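Local coordinates for protein carboxylesterase (Ferroplasma acidiphilum, PDB 3WJ2) that probably hydrolyses carboxylic esters, as a carboxylesterase of the alpha/beta-hydrolase fold from an acid-loving archaeon, at residues 60-65 with 128-133; 41-47 with 93-97. All coordinates share one frame; numbering follows the deposited sequence.

Along the chain the segments alternate: 41-47 comes first, then 60-65, 93-97 and 128-133, so the two contacts interlock in sequence although they do not touch in space. Their centres lie about 26 Å apart, with nearest atoms about 12 Å from each other, and each centre sits about 17 Å from the centre of the chain. Interaction 1 joins the turn between strands 52-60 and 63-71, at one border of the eight-stranded sheet, to helix 125-139. Interaction 2 ties the end of helix 29-43 and the loop after it to the start of helix 96-106. Strand 63-71 links both regions, since its Arg-68 and Tyr-70 bind acidic side chains of 93-97.

Interaction 1. Residues 60-65 with 128-133; sequences LDGRTL and NDAYDS
The tight turn joining the first two strands of the alpha/beta-hydrolase sheet is fastened here to helix 125-139 by a salt-bridge network in which Arg-63 meets Asp-129 and Asp-132. Leu-60 to Arg-63 form a type II beta turn, and the chain then runs on into strand 63-71. A bend about the CB-CG bond of Arg-63 (chi2 -77°) carries the guanidinium past the Asp-61 carbonyl to the helix. There Arg-63 NE and NH1 grip a single oxygen of Asp-129 side-on: NE lies 2.8 Å from OD1, nearly along the C-O axis, while NH1 comes to the anti lone pair of the same OD1. NH1 also reaches Asp-132 OD2 at 2.8 Å, from the anti side and somewhat out of the carboxylate plane. That carboxylate is turned 67° from the guanidinium. On the remaining edge Arg-63 NH2 donates to Asp-61 O at 2.9 Å, a fairly straight bond (164°) that ties the group to its own turn, and a water bridges NH2 to Asp-132 OD2.

Leu-60 CD1 rests on one guanidinium face, 3.6 Å above the plane and offset toward the rim, while its CD2 lies 3.8 Å from Asp-132 O. Leu-65 packs CD1 against Asp-129 CB at 3.9 Å; Ile-113 of the neighbouring strand touches both Leu-65 and Ser-133. Asp-129 OD2 forms a second salt bridge, to Arg-116. With two arginines around it, the buried Asp-129 carboxylate would probably be favoured as the anion, and the bonds to both helix and turn should fix the rotation of the Arg-63 guanidinium.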
# COMPACT_ATOMS: atom_id res chain seq x y z
N LEU B 60 -14.10 41.94 10.79
CA LEU B 60 -13.89 41.87 9.36
C LEU B 60 -15.07 42.63 8.65
O LEU B 60 -16.01 43.09 9.32
CB LEU B 60 -13.99 40.37 8.96
CG LEU B 60 -12.89 39.52 9.64
CD1 LEU B 60 -13.00 38.12 9.14
CD2 LEU B 60 -11.50 40.07 9.19
N ASP B 61 -14.97 42.75 7.35
CA ASP B 61 -16.06 43.39 6.58
C ASP B 61 -17.33 42.57 6.59
O ASP B 61 -17.33 41.41 6.13
CB ASP B 61 -15.58 43.73 5.13
CG ASP B 61 -14.37 44.73 5.13
OD1 ASP B 61 -14.10 45.35 6.26
OD2 ASP B 61 -13.78 44.87 4.02
N GLY B 62 -18.41 43.11 7.18
CA GLY B 62 -19.65 42.32 7.14
C GLY B 62 -19.87 41.31 8.24
O GLY B 62 -20.94 40.72 8.28
N ARG B 63 -18.86 40.99 9.10
CA ARG B 63 -19.04 40.01 10.14
C ARG B 63 -17.88 40.14 11.10
O ARG B 63 -16.82 40.55 10.71
CB ARG B 63 -19.11 38.54 9.55
CG ARG B 63 -17.76 37.93 9.10
CD ARG B 63 -17.33 38.51 7.72
NE ARG B 63 -16.24 37.69 7.17
CZ ARG B 63 -15.41 38.05 6.19
NH1 ARG B 63 -14.53 37.15 5.70
NH2 ARG B 63 -15.43 39.31 5.65
N THR B 64 -18.14 39.79 12.36
CA THR B 64 -17.10 39.79 13.39
C THR B 64 -16.90 38.33 13.86
O THR B 64 -17.89 37.57 14.03
CB THR B 64 -17.62 40.65 14.56
OG1 THR B 64 -17.75 42.00 14.06
CG2 THR B 64 -16.69 40.58 15.72
N LEU B 65 -15.63 37.94 14.02
CA LEU B 65 -15.33 36.59 14.48
C LEU B 65 -14.77 36.68 15.91
O LEU B 65 -13.96 37.60 16.21
CB LEU B 65 -14.17 36.01 13.66
CG LEU B 65 -14.47 36.08 12.14
CD1 LEU B 65 -13.29 35.38 11.39
CD2 LEU B 65 -15.78 35.43 11.66
N ASN B 128 -13.20 32.69 3.26
CA ASN B 128 -13.00 34.11 3.33
C ASN B 128 -12.69 34.56 4.77
O ASN B 128 -11.90 35.47 4.95
CB ASN B 128 -14.27 34.83 2.81
CG ASN B 128 -14.42 34.74 1.28
OD1 ASN B 128 -13.43 34.46 0.52
ND2 ASN B 128 -15.67 34.97 0.81
N ASP B 129 -13.30 33.89 5.76
CA ASP B 129 -12.98 34.20 7.13
C ASP B 129 -11.50 33.92 7.44
O ASP B 129 -10.81 34.68 8.15
CB ASP B 129 -13.88 33.43 8.07
CG ASP B 129 -15.29 33.87 8.03
OD1 ASP B 129 -15.62 34.93 7.42
OD2 ASP B 129 -16.16 33.15 8.58
N ALA B 130 -11.00 32.78 7.00
CA ALA B 130 -9.59 32.40 7.19
C ALA B 130 -8.64 33.38 6.48
O ALA B 130 -7.73 33.95 7.10
CB ALA B 130 -9.40 30.87 6.78
N TYR B 131 -8.90 33.65 5.18
CA TYR B 131 -8.04 34.56 4.45
C TYR B 131 -8.10 35.97 4.95
O TYR B 131 -7.03 36.60 5.19
CB TYR B 131 -8.50 34.53 3.02
CG TYR B 131 -7.73 35.50 2.09
CD1 TYR B 131 -6.54 35.10 1.50
CD2 TYR B 131 -8.25 36.79 1.80
CE1 TYR B 131 -5.85 35.95 0.60
CE2 TYR B 131 -7.57 37.66 0.87
CZ TYR B 131 -6.38 37.21 0.32
OH TYR B 131 -5.65 38.00 -0.59
N ASP B 132 -9.32 36.43 5.20
CA ASP B 132 -9.49 37.80 5.71
C ASP B 132 -8.93 37.94 7.12
O ASP B 132 -8.31 39.01 7.41
CB ASP B 132 -10.95 38.23 5.66
CG ASP B 132 -11.44 38.44 4.23
OD1 ASP B 132 -10.66 38.64 3.24
OD2 ASP B 132 -12.68 38.46 4.08
N SER B 133 -9.06 36.91 8.00
CA SER B 133 -8.55 37.09 9.35
C SER B 133 -7.02 37.15 9.35
O SER B 133 -6.42 37.84 10.15
CB SER B 133 -9.09 36.05 10.40
OG SER B 133 -8.73 34.73 9.97
O HOH W 1 -14.14 40.61 3.23

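Interaction 2. Residues 41-47 with 93-97; sequences LSSRGAP and ETYDN
With CG set between its backbone N and carbonyl carbon (chi1 74°) and the chain extended at chi2, Arg-44 runs back under Leu-41 toward segment 93-97, while the Asn-97 amide, swung beside its own backbone N, reaches out to Gly-45. Asn-97 ND2 donates to Gly-45 O at 2.8 Å. The oxygen lies in the amide plane, but the donor stands well above the carbonyl plane, 65° out of it. On the other side of the amide group, OD1 meets Pro-47 CB at 3.4 Å. Arg-44 CD packs 3.8 Å from Asn-97 ND2, and its guanidinium plane is turned 24° from the plane of the Asn-97 amide.

This is where helix 29-43 gives way to the loop leading into strand 52-60, and where a type I beta turn, Glu-93 to Asp-96, leads into helix 96-106. A water knits the two together: it accepts from Arg-44 NH1 and from Asn-97 N and donates to Glu-93 O, thereby serving a backbone N-H in the first turn of the helix. Leu-41 CD2 sits over the centre of the guanidinium, 3.6 Å above its plane, and also packs against Glu-93 O, with Leu-41 CD2 and Glu-93 O 3.6 Å apart; Leu-41 CG touches Thr-94 CG2 at 4.0 Å. The nearby acids pair elsewhere: Glu-93 bridges to Arg-68, and Asp-96 binds Arg-68, Arg-100 and Tyr-70. Asn-97 ND2 has a second acceptor in Glu-288.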
# COMPACT_ATOMS: atom_id res chain seq x y z
N LEU B 41 -17.09 18.92 25.31
CA LEU B 41 -16.81 19.71 26.53
C LEU B 41 -17.05 18.85 27.80
O LEU B 41 -16.29 18.99 28.79
CB LEU B 41 -17.64 21.02 26.58
CG LEU B 41 -17.37 21.99 25.42
CD1 LEU B 41 -18.37 23.12 25.41
CD2 LEU B 41 -15.97 22.49 25.63
N SER B 42 -18.08 18.01 27.74
CA SER B 42 -18.46 17.14 28.93
C SER B 42 -17.38 16.14 29.31
O SER B 42 -17.36 15.66 30.45
CB SER B 42 -19.73 16.38 28.63
OG SER B 42 -20.81 17.28 28.74
N SER B 43 -16.54 15.76 28.35
CA SER B 43 -15.70 14.59 28.54
C SER B 43 -14.26 14.96 28.52
O SER B 43 -13.43 14.09 28.62
CB SER B 43 -15.97 13.58 27.42
OG SER B 43 -15.38 14.06 26.20
N ARG B 44 -13.94 16.24 28.39
CA ARG B 44 -12.53 16.67 28.29
C ARG B 44 -11.80 16.60 29.62
O ARG B 44 -12.44 16.67 30.67
CB ARG B 44 -12.44 18.12 27.80
CG ARG B 44 -12.81 19.14 28.85
CD ARG B 44 -12.60 20.55 28.34
NE ARG B 44 -13.59 21.44 28.90
CZ ARG B 44 -13.74 22.73 28.57
NH1 ARG B 44 -12.92 23.33 27.69
NH2 ARG B 44 -14.72 23.44 29.11
N GLY B 45 -10.47 16.60 29.52
CA GLY B 45 -9.58 16.57 30.65
C GLY B 45 -9.20 17.92 31.21
O GLY B 45 -9.78 18.97 30.83
N ALA B 46 -8.18 17.87 32.08
CA ALA B 46 -7.62 19.03 32.78
C ALA B 46 -6.88 19.89 31.79
O ALA B 46 -6.00 19.34 31.11
CB ALA B 46 -6.60 18.56 33.81
N PRO B 47 -7.14 21.23 31.75
CA PRO B 47 -6.37 22.12 30.84
C PRO B 47 -4.98 22.46 31.37
O PRO B 47 -4.74 22.50 32.62
CB PRO B 47 -7.20 23.40 30.75
CG PRO B 47 -7.94 23.48 32.04
CD PRO B 47 -8.16 22.01 32.48
N GLU B 93 -14.16 27.01 22.48
CA GLU B 93 -14.22 26.29 23.73
C GLU B 93 -13.90 24.83 23.54
O GLU B 93 -13.14 24.33 24.40
CB GLU B 93 -15.61 26.41 24.44
CG GLU B 93 -15.98 27.90 24.78
CD GLU B 93 -14.96 28.67 25.62
OE1 GLU B 93 -14.11 28.10 26.33
OE2 GLU B 93 -14.97 29.92 25.50
N THR B 94 -14.35 24.20 22.43
CA THR B 94 -14.07 22.76 22.36
C THR B 94 -12.56 22.52 22.05
O THR B 94 -12.01 21.44 22.33
CB THR B 94 -14.90 22.02 21.38
OG1 THR B 94 -14.62 22.47 20.02
CG2 THR B 94 -16.39 22.26 21.57
N TYR B 95 -11.92 23.54 21.42
CA TYR B 95 -10.51 23.46 21.14
C TYR B 95 -9.65 24.02 22.23
O TYR B 95 -8.46 24.03 22.05
CB TYR B 95 -10.19 24.19 19.72
CG TYR B 95 -10.39 23.13 18.61
CD1 TYR B 95 -11.65 22.65 18.31
CD2 TYR B 95 -9.25 22.65 17.90
CE1 TYR B 95 -11.82 21.60 17.27
CE2 TYR B 95 -9.46 21.69 16.92
CZ TYR B 95 -10.67 21.16 16.66
OH TYR B 95 -10.83 20.18 15.71
N ASP B 96 -10.20 24.52 23.35
CA ASP B 96 -9.35 25.25 24.20
C ASP B 96 -8.21 24.42 24.87
O ASP B 96 -7.07 24.89 24.99
CB ASP B 96 -10.33 25.84 25.29
CG ASP B 96 -9.63 26.88 26.20
OD1 ASP B 96 -9.36 28.04 25.79
OD2 ASP B 96 -9.27 26.41 27.34
N ASN B 97 -8.50 23.18 25.29
CA ASN B 97 -7.47 22.34 25.92
C ASN B 97 -6.30 22.13 24.86
O ASN B 97 -5.14 22.31 25.22
CB ASN B 97 -7.95 20.96 26.33
CG ASN B 97 -8.68 20.98 27.70
OD1 ASN B 97 -9.07 22.07 28.18
ND2 ASN B 97 -8.86 19.83 28.28
O HOH W 2 -11.41 22.23 25.52